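Local coordinates for protein rubisco operon transcriptional regulator (Synechocystis sp., PDB 5Y2W) that represses transcription as a LysR-type regulator of carbon and nitrogen metabolism, its regulatory domain binding the metabolite 2-phosphoglycolate, at residues H53-N58 and E67-I72; I18-Y23 and R185-A190; V85-R90 and H162-E167. All blocks are in the same frame, centred on the assembly; numbering follows the deposited sequence.

Interaction 1: residues H53-N58 and E67-I72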
# COMPACT_ATOMS: atom_id res chain seq x y z
N HIS A 53 -16.96 6.24 2.84
CA HIS A 53 -17.82 5.96 1.69
C HIS A 53 -18.18 4.51 1.71
O HIS A 53 -19.30 4.13 1.45
CB HIS A 53 -17.13 6.24 0.34
CG HIS A 53 -16.80 7.68 0.12
ND1 HIS A 53 -17.74 8.69 0.26
CD2 HIS A 53 -15.64 8.29 -0.23
CE1 HIS A 53 -17.17 9.86 0.00
NE2 HIS A 53 -15.90 9.65 -0.29
N ARG A 54 -17.22 3.66 2.01
CA ARG A 54 -17.60 2.27 2.04
C ARG A 54 -18.72 2.06 3.05
O ARG A 54 -19.73 1.43 2.76
CB ARG A 54 -16.42 1.37 2.26
CG ARG A 54 -15.47 1.37 1.05
CD ARG A 54 -14.39 0.34 1.31
NE ARG A 54 -14.85 -1.05 1.24
CZ ARG A 54 -15.00 -1.74 0.09
NH1 ARG A 54 -15.39 -3.01 0.11
NH2 ARG A 54 -14.73 -1.20 -1.08
N MET A 55 -18.57 2.68 4.22
CA MET A 55 -19.56 2.57 5.27
C MET A 55 -20.90 3.14 4.84
O MET A 55 -21.94 2.61 5.20
CB MET A 55 -19.10 3.30 6.54
CG MET A 55 -17.98 2.63 7.38
SD MET A 55 -17.27 3.86 8.53
CE MET A 55 -16.30 2.75 9.52
N GLN A 56 -20.87 4.25 4.11
CA GLN A 56 -22.09 4.91 3.64
C GLN A 56 -22.88 4.08 2.65
O GLN A 56 -24.08 4.24 2.55
CB GLN A 56 -21.79 6.22 2.94
CG GLN A 56 -21.23 7.27 3.86
CD GLN A 56 -21.76 8.64 3.53
OE1 GLN A 56 -22.97 8.86 3.54
NE2 GLN A 56 -20.85 9.59 3.26
N ASN A 57 -22.19 3.24 1.90
CA ASN A 57 -22.82 2.29 0.99
C ASN A 57 -22.87 0.90 1.60
O ASN A 57 -23.04 -0.08 0.89
CB ASN A 57 -22.02 2.17 -0.31
CG ASN A 57 -21.67 3.50 -0.88
OD1 ASN A 57 -22.18 4.51 -0.46
ND2 ASN A 57 -20.76 3.50 -1.84
N ASN A 58 -22.70 0.82 2.92
CA ASN A 58 -22.76 -0.47 3.64
C ASN A 58 -22.00 -1.65 3.01
O ASN A 58 -22.52 -2.77 2.98
CB ASN A 58 -24.22 -0.84 3.83
CG ASN A 58 -24.40 -2.16 4.57
OD1 ASN A 58 -23.71 -2.46 5.55
ND2 ASN A 58 -25.29 -2.96 4.07
N GLU A 67 -9.99 6.71 13.71
CA GLU A 67 -10.85 7.85 13.96
C GLU A 67 -12.22 7.50 13.32
O GLU A 67 -12.34 7.42 12.12
CB GLU A 67 -10.28 9.15 13.38
CG GLU A 67 -11.08 10.36 13.83
CD GLU A 67 -10.74 11.68 13.16
OE1 GLU A 67 -9.92 11.74 12.21
OE2 GLU A 67 -11.32 12.68 13.63
N PRO A 68 -13.23 7.26 14.14
CA PRO A 68 -14.62 7.03 13.73
C PRO A 68 -15.13 8.14 12.81
O PRO A 68 -14.97 9.32 13.16
CB PRO A 68 -15.40 7.11 15.05
CG PRO A 68 -14.41 6.68 16.07
CD PRO A 68 -13.06 7.17 15.60
N PRO A 69 -15.69 7.80 11.64
CA PRO A 69 -16.29 8.88 10.86
C PRO A 69 -17.41 9.60 11.60
O PRO A 69 -18.20 8.97 12.29
CB PRO A 69 -16.78 8.17 9.58
CG PRO A 69 -15.81 7.07 9.42
CD PRO A 69 -15.55 6.58 10.82
N GLU A 70 -17.43 10.92 11.47
CA GLU A 70 -18.31 11.75 12.27
C GLU A 70 -19.75 11.48 11.94
O GLU A 70 -20.55 11.28 12.84
CB GLU A 70 -17.97 13.23 12.10
CG GLU A 70 -16.58 13.49 12.62
CD GLU A 70 -16.32 14.92 13.01
OE1 GLU A 70 -16.71 15.83 12.25
OE2 GLU A 70 -15.68 15.11 14.07
N GLU A 71 -20.07 11.42 10.66
CA GLU A 71 -21.46 11.33 10.27
C GLU A 71 -21.97 9.92 10.01
O GLU A 71 -22.97 9.75 9.35
CB GLU A 71 -21.72 12.24 9.09
CG GLU A 71 -21.49 13.69 9.47
CD GLU A 71 -22.32 14.66 8.65
OE1 GLU A 71 -22.76 14.30 7.54
OE2 GLU A 71 -22.51 15.80 9.13
N ILE A 72 -21.29 8.91 10.54
CA ILE A 72 -21.82 7.55 10.49
C ILE A 72 -21.91 7.01 11.89
O ILE A 72 -21.01 7.24 12.71
CB ILE A 72 -20.94 6.63 9.64
CG1 ILE A 72 -21.00 7.14 8.19
CG2 ILE A 72 -21.40 5.19 9.78
CD1 ILE A 72 -20.07 6.42 7.25
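The last turn of helix 48-56 lies beside the loop 67-72, nearest at Gln-56 and Ile-72, whose CA atoms are 7.3 Å apart, and Met-55 and Ile-72 point their side chains into the seam between them. Ile-72 makes the central contact: its CD1 sits 3.3 Å from Met-55 CB, closer than carbons usually pack, and 3.7 Å from Gln-56 CG. Its CG1 stands anti to the carbonyl carbon (chi1 -65°) and the chain runs on extended, which carries the terminal methyl to the foot of the methionine and onto the aliphatic part of the glutamine. Met-55 stretches out beyond CG and passes the proline ring of Pro-69 at about a right angle, with SD 3.6 Å from Pro-69 CG and CE 4.1 Å from Pro-69 CD. One side chain thus touches the loop at two places, Ile-72 near its root and Pro-69 near its tip. The two loop residues are the first and last of a type I beta turn and both face the helix, while Glu-70 and Glu-71 form its exposed corners. Met-55 also packs on Tyr-63, Val-65, Leu-74 and Leu-192, which joins the seam to the five-stranded sheet. Just past the contact the helix ends in a Schellman motif with Asn-58, at positive phi, as C-prime residue: Glu-59 N bonds to Arg-54 O, and Asn-58 N to Met-55 O at 3.0 Å. The arrangement is a helix C-terminus and a beta turn packed together at the edge of an alpha/beta subdomain of the periplasmic-binding-protein type.

Interaction 2: residues I18-Y23 and R185-A190. With PGA (2-phosphoglycolic acid), chain B.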
# COMPACT_ATOMS: atom_id res chain seq x y z
N ILE A 18 -8.02 0.38 7.39
CA ILE A 18 -7.15 1.52 7.09
C ILE A 18 -5.74 1.07 6.70
O ILE A 18 -5.32 -0.04 7.03
CB ILE A 18 -7.12 2.51 8.25
CG1 ILE A 18 -6.77 1.78 9.55
CG2 ILE A 18 -8.45 3.26 8.30
CD1 ILE A 18 -6.27 2.69 10.61
N THR A 19 -4.98 1.95 6.05
CA THR A 19 -3.77 1.53 5.38
C THR A 19 -2.80 0.88 6.33
O THR A 19 -2.13 -0.08 5.99
CB THR A 19 -3.05 2.73 4.73
OG1 THR A 19 -2.86 3.73 5.74
CG2 THR A 19 -3.85 3.29 3.57
N THR A 20 -2.73 1.38 7.53
CA THR A 20 -1.67 0.99 8.44
C THR A 20 -1.87 -0.43 9.04
O THR A 20 -0.99 -0.99 9.71
CB THR A 20 -1.57 2.02 9.57
OG1 THR A 20 -2.88 2.23 10.18
CG2 THR A 20 -1.13 3.32 8.99
N ALA A 21 -3.06 -0.97 8.82
CA ALA A 21 -3.45 -2.30 9.32
C ALA A 21 -3.26 -3.41 8.31
O ALA A 21 -3.65 -4.53 8.58
CB ALA A 21 -4.91 -2.26 9.75
N LYS A 22 -2.62 -3.10 7.17
CA LYS A 22 -2.48 -4.03 6.07
C LYS A 22 -1.47 -5.13 6.36
O LYS A 22 -1.40 -6.10 5.65
CB LYS A 22 -2.05 -3.28 4.80
CG LYS A 22 -0.69 -2.61 4.97
CD LYS A 22 -0.07 -2.14 3.71
CE LYS A 22 -1.01 -1.20 3.07
NZ LYS A 22 -0.27 -0.66 1.95
N TYR A 23 -0.62 -4.98 7.36
CA TYR A 23 0.31 -6.08 7.67
C TYR A 23 -0.26 -6.98 8.76
O TYR A 23 -0.27 -8.20 8.64
CB TYR A 23 1.66 -5.54 8.14
CG TYR A 23 2.39 -4.71 7.12
CD1 TYR A 23 3.18 -5.33 6.13
CD2 TYR A 23 2.36 -3.32 7.18
CE1 TYR A 23 3.89 -4.57 5.19
CE2 TYR A 23 3.06 -2.55 6.26
CZ TYR A 23 3.82 -3.18 5.26
OH TYR A 23 4.50 -2.39 4.35
N ARG A 185 -3.45 7.01 19.62
CA ARG A 185 -4.52 6.72 18.67
C ARG A 185 -4.71 5.22 18.76
O ARG A 185 -3.83 4.50 19.22
CB ARG A 185 -4.02 7.22 17.33
CG ARG A 185 -4.84 7.04 16.10
CD ARG A 185 -4.00 7.58 14.93
NE ARG A 185 -4.63 7.50 13.60
CZ ARG A 185 -5.55 8.34 13.15
NH1 ARG A 185 -5.91 9.35 13.90
NH2 ARG A 185 -6.06 8.22 11.92
N ARG A 186 -5.84 4.73 18.32
CA ARG A 186 -6.12 3.33 18.61
C ARG A 186 -6.70 2.79 17.35
O ARG A 186 -7.24 3.58 16.60
CB ARG A 186 -7.12 3.25 19.77
CG ARG A 186 -6.60 3.93 21.05
CD ARG A 186 -7.48 3.78 22.24
NE ARG A 186 -7.35 2.48 22.91
CZ ARG A 186 -8.21 1.98 23.82
NH1 ARG A 186 -9.32 2.63 24.19
NH2 ARG A 186 -7.96 0.77 24.35
N TRP A 187 -6.54 1.50 17.09
CA TRP A 187 -7.34 0.81 16.11
C TRP A 187 -8.66 0.31 16.73
O TRP A 187 -8.67 -0.34 17.76
CB TRP A 187 -6.57 -0.38 15.54
CG TRP A 187 -5.52 -0.07 14.52
CD1 TRP A 187 -5.39 1.06 13.76
CD2 TRP A 187 -4.48 -0.93 14.13
NE1 TRP A 187 -4.32 0.94 12.92
CE2 TRP A 187 -3.74 -0.27 13.12
CE3 TRP A 187 -4.11 -2.24 14.49
CZ2 TRP A 187 -2.65 -0.83 12.51
CZ3 TRP A 187 -3.01 -2.78 13.91
CH2 TRP A 187 -2.30 -2.09 12.89
N TYR A 188 -9.76 0.57 16.03
CA TYR A 188 -11.06 0.11 16.43
C TYR A 188 -11.60 -0.81 15.40
O TYR A 188 -11.41 -0.58 14.20
CB TYR A 188 -12.03 1.27 16.52
CG TYR A 188 -11.72 2.31 17.57
CD1 TYR A 188 -12.05 2.10 18.91
CD2 TYR A 188 -11.15 3.54 17.21
CE1 TYR A 188 -11.81 3.08 19.87
CE2 TYR A 188 -10.89 4.50 18.15
CZ TYR A 188 -11.23 4.27 19.48
OH TYR A 188 -10.96 5.28 20.36
N VAL A 189 -12.29 -1.86 15.84
CA VAL A 189 -13.10 -2.66 14.94
C VAL A 189 -14.59 -2.27 15.12
O VAL A 189 -15.13 -2.22 16.23
CB VAL A 189 -12.87 -4.16 15.09
CG1 VAL A 189 -13.04 -4.59 16.52
CG2 VAL A 189 -13.82 -4.95 14.18
N ALA A 190 -15.19 -1.93 13.99
CA ALA A 190 -16.43 -1.22 13.93
C ALA A 190 -17.37 -1.93 12.96
O ALA A 190 -16.91 -2.67 12.09
CB ALA A 190 -16.20 0.22 13.48
P PGA B . -5.01 6.66 6.97
O1P PGA B . -5.20 5.90 8.39
O2P PGA B . -4.71 5.59 5.97
O3P PGA B . -3.88 7.66 7.23
O4P PGA B . -6.37 7.16 6.65
C2 PGA B . -4.29 5.02 9.01
C1 PGA B . -4.16 5.28 10.51
O1 PGA B . -3.36 4.56 11.19
O2 PGA B . -4.85 6.19 11.00
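Thr-20 OG1 is shared between a tryptophan and a bound metabolite: it donates to carboxylate oxygen O1 of 2-phosphoglycolate at 2.6 Å, while Trp-187 NE1 approaches the same OG1 at 3.4 Å in a weak hydrogen bond (N-H...O angle 150°). The hydroxyl lies between the backbone N and the carbonyl carbon of its own residue (chi1 52°), a position from which it meets both the acid and the edge of the indole, close to the ring plane. Thr-20 O lies at that edge too, 3.3 Å from Trp-187 CZ2. Over one face of the indole comes Ala-21 CB, a CH-pi contact 4.1 Å from the centroid of the six-membered ring. Ile-18 CD1 approaches the pyrrole part obliquely and also packs against the ligand carbons C1 and C2. From the other segment Arg-185, extended from CG to NE, presents the NE and NH2 edge of its guanidinium to the second carboxylate oxygen: NH2 donates to PGA O2 at 2.5 Å, so short that the exact length is doubtful, and NE to the same O2 at 2.9 Å, bent to 134°. Two donors therefore grip O2, which would be expected to favour the ionised carboxylate. At the far end of the ligand Thr-19 OG1 donates to phosphate oxygen O2P at 2.6 Å. Asn-82, His-48, Arg-113, Ser-117, Gly-118 and Thr-119 complete the polar shell, and the ring of His-162 stacks on Trp-187. The ligand sits in the cleft between the two subdomains, consistent with the effector site of LysR-type regulatory domains.

Interaction 3: residues V85-R90 and H162-E167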
# COMPACT_ATOMS: atom_id res chain seq x y z
N VAL A 85 4.10 8.23 14.93
CA VAL A 85 5.37 8.76 15.38
C VAL A 85 6.08 9.52 14.27
O VAL A 85 5.80 9.32 13.08
CB VAL A 85 6.30 7.62 15.90
CG1 VAL A 85 5.77 6.99 17.17
CG2 VAL A 85 6.51 6.53 14.83
N VAL A 86 7.04 10.35 14.69
CA VAL A 86 7.91 11.06 13.77
C VAL A 86 9.06 10.17 13.27
O VAL A 86 9.85 9.65 14.03
CB VAL A 86 8.45 12.37 14.39
CG1 VAL A 86 9.35 13.09 13.42
CG2 VAL A 86 7.29 13.30 14.78
N ILE A 87 9.14 10.04 11.95
CA ILE A 87 10.13 9.23 11.34
C ILE A 87 11.04 10.09 10.50
O ILE A 87 10.59 10.98 9.77
CB ILE A 87 9.49 8.17 10.45
CG1 ILE A 87 8.60 7.27 11.34
CG2 ILE A 87 10.58 7.34 9.75
CD1 ILE A 87 7.59 6.49 10.55
N ALA A 88 12.33 9.81 10.62
CA ALA A 88 13.32 10.48 9.81
C ALA A 88 14.35 9.47 9.33
O ALA A 88 14.29 8.27 9.65
CB ALA A 88 13.99 11.59 10.59
N ARG A 89 15.30 9.96 8.55
CA ARG A 89 16.40 9.11 8.25
C ARG A 89 17.41 9.25 9.34
O ARG A 89 17.47 10.28 10.01
CB ARG A 89 16.98 9.45 6.90
CG ARG A 89 17.92 8.35 6.41
CD ARG A 89 18.22 8.54 4.96
NE ARG A 89 19.18 9.65 4.80
CZ ARG A 89 19.62 10.05 3.62
NH1 ARG A 89 19.19 9.44 2.52
NH2 ARG A 89 20.47 11.09 3.52
N ARG A 90 18.19 8.21 9.54
CA ARG A 90 19.11 8.11 10.67
C ARG A 90 20.27 9.13 10.64
O ARG A 90 20.92 9.34 11.63
CB ARG A 90 19.66 6.66 10.74
CG ARG A 90 20.56 6.29 9.56
CD ARG A 90 20.80 4.78 9.43
NE ARG A 90 21.58 4.24 10.53
CZ ARG A 90 21.80 2.94 10.75
NH1 ARG A 90 22.52 2.56 11.80
NH2 ARG A 90 21.29 2.01 9.94
N HIS A 162 3.00 1.06 13.26
CA HIS A 162 2.79 -0.27 12.65
C HIS A 162 3.43 -0.36 11.28
O HIS A 162 3.64 -1.46 10.80
CB HIS A 162 1.31 -0.60 12.51
CG HIS A 162 0.60 -0.69 13.84
ND1 HIS A 162 0.85 -1.70 14.73
CD2 HIS A 162 -0.30 0.13 14.43
CE1 HIS A 162 0.13 -1.51 15.83
NE2 HIS A 162 -0.57 -0.40 15.68
N THR A 163 3.72 0.78 10.63
CA THR A 163 4.32 0.72 9.27
C THR A 163 5.80 0.33 9.33
O THR A 163 6.38 -0.11 8.33
CB THR A 163 4.22 2.05 8.50
OG1 THR A 163 4.97 3.04 9.19
CG2 THR A 163 2.76 2.53 8.31
N LEU A 164 6.41 0.53 10.50
CA LEU A 164 7.82 0.18 10.73
C LEU A 164 8.11 -1.29 11.10
O LEU A 164 9.23 -1.63 11.39
CB LEU A 164 8.39 1.06 11.85
CG LEU A 164 8.32 2.58 11.63
CD1 LEU A 164 8.69 3.29 12.94
CD2 LEU A 164 9.19 3.01 10.44
N VAL A 165 7.09 -2.14 11.07
CA VAL A 165 7.23 -3.56 11.42
C VAL A 165 7.99 -4.32 10.33
O VAL A 165 8.68 -5.30 10.61
CB VAL A 165 5.82 -4.16 11.71
CG1 VAL A 165 5.84 -5.66 11.97
CG2 VAL A 165 5.19 -3.37 12.86
N SER A 166 7.87 -3.82 9.10
CA SER A 166 8.62 -4.31 7.95
C SER A 166 10.10 -3.94 7.98
O SER A 166 10.92 -4.62 7.37
CB SER A 166 8.04 -3.70 6.69
OG SER A 166 6.71 -4.15 6.51
N GLU A 167 10.44 -2.85 8.66
CA GLU A 167 11.84 -2.39 8.72
C GLU A 167 12.71 -3.33 9.52
O GLU A 167 12.50 -3.51 10.71
CB GLU A 167 11.96 -1.00 9.37
CG GLU A 167 11.13 0.05 8.69
CD GLU A 167 11.44 0.11 7.22
OE1 GLU A 167 10.48 -0.09 6.43
OE2 GLU A 167 12.65 0.32 6.89
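On one face of the three-stranded antiparallel sheet, an apolar contact brings strand 81-89 against the turn that follows strand 157-160, and Leu-164 from that turn meets Val-85 and Ile-87 from the strand. Alternate residues of an extended strand face the same way, so Val-85 and Ile-87 both direct their side chains at the turn. Ile-87 and Leu-164 reach toward each other tip to tip: Ile-87 CD1 lies 3.8 Å from Leu-164 CD2 and 4.1 Å from both CG and CD1 of the same leucine. With chi1 at -57°, Leu-164 swings CG to the side of its backbone N, which turns CG and both its methyls toward the isoleucine methyl, CD2 being the nearest. Val-85 takes a looser part, its CG2 being 4.3 Å from Leu-164 CD1. The backbones remain well apart, 9.4 Å between the CA atoms of Ile-87 and Leu-164, and side chains alone span the gap. Around this contact, Ile-175 of strand 173-176 touches both Val-85 and Leu-164, Ile-150 of helix 143-151 packs on Ile-87, and Leu-159 of strand 157-160 adds a further apolar side chain beside it. The salt bridge from Glu-167 to Lys-147 ties the end of the turn to helix 143-151.

Overall arrangement
Interactions 2 and 3 are buried, whereas interaction 1 is partly buried at a margin of the domain. Interaction 2 mixes indole packing with strong hydrogen bonds to the acidic ligand; the other two rest on apolar side chains. Interactions 1 and 2 share the five-stranded sheet and touch where Pro-68 packs on Tyr-188, while interaction 3 belongs to the three-stranded sheet. The segment 162-167 links interactions 2 and 3 through further packing, Thr-163 against Thr-20 and Ser-166 against Tyr-23. Interactions 1 and 3 stand about 29 Å apart between centres, on opposite sides of the chain's centre. Both are nested in sequence within the loop that interaction 2 closes.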